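Local coordinates for endoglucanase (Clostridium thermocellum, PDB 2EJ1), which hydrolyses internal beta-1,4 linkages of cellulose, and probably xyloglucan as well, through its family 44 glycoside hydrolase module, at residues G44-T49 with I183-A188. The protein carries 1 engineered substitution. Sequence-based numbering, arbitrary orientation.
Sequences GGNRTT and IDNQPA. Engineered in segment 183-188: Q186 (natural residue Glu). With BGC (beta-D-glucopyranose), chain B; BGC (beta-D-glucopyranose), chain C; BGC (beta-D-glucopyranose), chain D.
T49 and D184 join two loops at the C-terminal ends of parallel strands in the TIM-like barrel, a buried loop-to-loop contact lining the glucan-binding cleft. The hydroxyl OG1 of T49 donates to D184 OD1 at 2.7 Å, meeting the carboxylate on its syn side, while the backbone N of N185 reaches the same oxygen from the anti side. W190 adds a further bond to OD1, and OD2 takes the backbone NH groups of A111 and A112, so the buried carboxylate is gripped at both oxygens and its rotation is fixed. N185 extends towards the other loop, CG anti to its backbone N (chi1 -180°), which lays its amide against the backbone of G45: ND2 stands 3.3 Å from G45 C. From there ND2 donates to O2 of the chain B glucose at 3.3 Å, while R42 holds OD1. The amides of N46 and N185 are turned 62° against each other and are not hydrogen-bonded; D63 takes N46 ND2. One water bridges N46 OD1 and Q186 OE1, and a second links T49 OG1 with N185 O and ND2. Q186 is an engineered replacement of a glutamate, with NE2 bonded to H283. The turn 45-48, closed by T48 N and OG1 both donating to G45 O, presents successive backbone NH groups to sugar: N46 N to O3 of the chain B glucose (2.9 Å, 172°) and R47 N to O6 of the chain C glucose (2.9 Å). Farther along, R47 NE and NH2 grasp O2 and O3 of the chain D glucose, and R47 NH1 forms a salt bridge with D69. Strands 41-43 and 180-183 lead into the two loops, with strand 105-109 between them in the barrel; helix 71-76 packs on R47, and E359 of strand 354-360 touches N185 and Q186.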
loop_
_atom_site.group_PDB
_atom_site.type_symbol
_atom_site.label_atom_id
_atom_site.label_comp_id
_atom_site.label_asym_id
_atom_site.label_seq_id
_atom_site.Cartn_x
_atom_site.Cartn_y
_atom_site.Cartn_z
ATOM N N GLY A 44 2.980 -9.738 2.970
ATOM C CA GLY A 44 3.067 -9.177 4.303
ATOM C C GLY A 44 1.846 -9.470 5.140
ATOM O O GLY A 44 1.035 -10.328 4.796
ATOM N N GLY A 45 1.708 -8.752 6.246
ATOM C CA GLY A 45 0.575 -8.983 7.112
ATOM C C GLY A 45 0.986 -9.822 8.301
ATOM O O GLY A 45 2.127 -10.298 8.387
ATOM N N ASN A 46 0.043 -10.028 9.210
ATOM C CA ASN A 46 0.304 -10.774 10.434
ATOM C C ASN A 46 1.041 -12.099 10.286
ATOM O O ASN A 46 1.981 -12.369 11.037
ATOM C CB ASN A 46 -1.007 -10.994 11.194
ATOM C CG ASN A 46 -1.601 -9.697 11.713
ATOM O OD1 ASN A 46 -0.927 -8.668 11.745
ATOM N ND2 ASN A 46 -2.863 -9.743 12.138
ATOM N N ARG A 47 0.628 -12.924 9.330
ATOM C CA ARG A 47 1.258 -14.228 9.132
ATOM C C ARG A 47 2.741 -14.198 8.752
ATOM O O ARG A 47 3.442 -15.191 8.939
ATOM C CB ARG A 47 0.494 -15.030 8.071
ATOM C CG ARG A 47 -0.650 -15.898 8.609
ATOM C CD ARG A 47 -0.126 -17.166 9.288
ATOM N NE ARG A 47 -1.218 -18.057 9.677
ATOM C CZ ARG A 47 -1.068 -19.326 10.047
ATOM N NH1 ARG A 47 0.138 -19.876 10.087
ATOM N NH2 ARG A 47 -2.130 -20.051 10.373
ATOM N N THR A 48 3.228 -13.075 8.230
ATOM C CA THR A 48 4.628 -13.009 7.817
ATOM C C THR A 48 5.642 -12.775 8.933
ATOM O O THR A 48 6.831 -13.020 8.751
ATOM C CB THR A 48 4.846 -11.945 6.708
ATOM O OG1 THR A 48 4.585 -10.630 7.222
ATOM C CG2 THR A 48 3.915 -12.223 5.532
ATOM N N THR A 49 5.184 -12.325 10.094
ATOM C CA THR A 49 6.097 -12.074 11.203
ATOM C C THR A 49 6.861 -13.324 11.644
ATOM O O THR A 49 8.077 -13.278 11.845
ATOM C CB THR A 49 5.334 -11.491 12.405
ATOM O OG1 THR A 49 4.782 -10.223 12.035
ATOM C CG2 THR A 49 6.261 -11.300 13.589
ATOM N N ILE A 183 10.608 -4.407 6.883
ATOM C CA ILE A 183 11.084 -4.759 8.213
ATOM C C ILE A 183 9.890 -5.271 9.015
ATOM O O ILE A 183 9.285 -4.533 9.791
ATOM C CB ILE A 183 11.701 -3.535 8.931
ATOM C CG1 ILE A 183 12.821 -2.936 8.076
ATOM C CG2 ILE A 183 12.245 -3.944 10.297
ATOM C CD1 ILE A 183 13.964 -3.885 7.796
ATOM N N ASP A 184 9.551 -6.538 8.800
ATOM C CA ASP A 184 8.433 -7.174 9.487
ATOM C C ASP A 184 7.092 -6.485 9.207
ATOM O O ASP A 184 6.902 -5.873 8.148
ATOM C CB ASP A 184 8.724 -7.239 10.994
ATOM C CG ASP A 184 8.056 -8.427 11.674
ATOM O OD1 ASP A 184 6.821 -8.398 11.859
ATOM O OD2 ASP A 184 8.769 -9.397 12.020
ATOM N N ASN A 185 6.165 -6.587 10.156
ATOM C CA ASN A 185 4.826 -6.024 10.006
ATOM C C ASN A 185 4.281 -5.511 11.340
ATOM O O ASN A 185 4.314 -6.223 12.341
ATOM C CB ASN A 185 3.884 -7.112 9.466
ATOM C CG ASN A 185 2.457 -6.620 9.263
ATOM O OD1 ASN A 185 2.189 -5.818 8.376
ATOM N ND2 ASN A 185 1.536 -7.109 10.089
ATOM N N GLN A 186 3.791 -4.273 11.335
ATOM C CA GLN A 186 3.182 -3.642 12.510
ATOM C C GLN A 186 3.856 -3.977 13.837
ATOM O O GLN A 186 3.273 -4.652 14.693
ATOM C CB GLN A 186 1.697 -4.019 12.564
ATOM C CG GLN A 186 1.016 -3.872 11.200
ATOM C CD GLN A 186 -0.493 -4.003 11.246
ATOM O OE1 GLN A 186 -1.047 -4.827 11.983
ATOM N NE2 GLN A 186 -1.172 -3.197 10.437
ATOM N N PRO A 187 5.086 -3.474 14.039
ATOM C CA PRO A 187 5.846 -3.720 15.267
ATOM C C PRO A 187 5.152 -3.294 16.555
ATOM O O PRO A 187 5.308 -3.948 17.585
ATOM C CB PRO A 187 7.155 -2.964 15.024
ATOM C CG PRO A 187 6.737 -1.844 14.105
ATOM C CD PRO A 187 5.824 -2.566 13.143
ATOM N N ALA A 188 4.378 -2.213 16.506
ATOM C CA ALA A 188 3.696 -1.745 17.710
ATOM C C ALA A 188 2.589 -2.705 18.143
ATOM O O ALA A 188 2.065 -2.601 19.257
ATOM C CB ALA A 188 3.135 -0.351 17.489
HETATM C C2 BGC B . -2.733 -6.862 9.301
HETATM C C3 BGC B . -3.403 -7.989 8.511
HETATM C C4 BGC B . -4.840 -8.166 9.006
HETATM C C5 BGC B . -5.559 -6.830 8.892
HETATM C C6 BGC B . -6.990 -6.978 9.407
HETATM C C1 BGC B . -3.573 -5.592 9.156
HETATM O O1 BGC B . -2.965 -4.517 9.876
HETATM O O2 BGC B . -1.415 -6.619 8.801
HETATM O O3 BGC B . -2.667 -9.203 8.682
HETATM O O4 BGC B . -5.552 -9.121 8.204
HETATM O O5 BGC B . -4.884 -5.840 9.683
HETATM O O6 BGC B . -6.960 -7.285 10.805
HETATM C C2 BGC C . -6.744 -11.184 8.601
HETATM C C3 BGC C . -6.625 -12.558 9.263
HETATM C C4 BGC C . -5.390 -13.300 8.755
HETATM C C5 BGC C . -4.156 -12.411 8.746
HETATM C C6 BGC C . -3.006 -13.152 8.064
HETATM C C1 BGC C . -5.421 -10.433 8.769
HETATM O O2 BGC C . -7.786 -10.445 9.241
HETATM O O3 BGC C . -7.795 -13.319 8.943
HETATM O O4 BGC C . -5.132 -14.419 9.615
HETATM O O5 BGC C . -4.391 -11.158 8.084
HETATM O O6 BGC C . -1.846 -12.316 8.046
HETATM C C2 BGC D . -4.936 -16.807 9.810
HETATM C C3 BGC D . -5.253 -18.132 9.115
HETATM C C4 BGC D . -6.751 -18.221 8.809
HETATM C C5 BGC D . -7.219 -16.954 8.110
HETATM C C6 BGC D . -8.733 -17.012 7.887
HETATM C C1 BGC D . -5.466 -15.650 8.963
HETATM O O2 BGC D . -3.522 -16.663 9.961
HETATM O O3 BGC D . -4.860 -19.206 9.974
HETATM O O4 BGC D . -7.028 -19.313 7.920
HETATM O O5 BGC D . -6.892 -15.777 8.863
HETATM O O6 BGC D . -9.396 -17.091 9.151
HETATM O O HOH W 1 -0.407 -7.059 13.836
HETATM O O HOH W 2 2.497 -8.886 12.385
#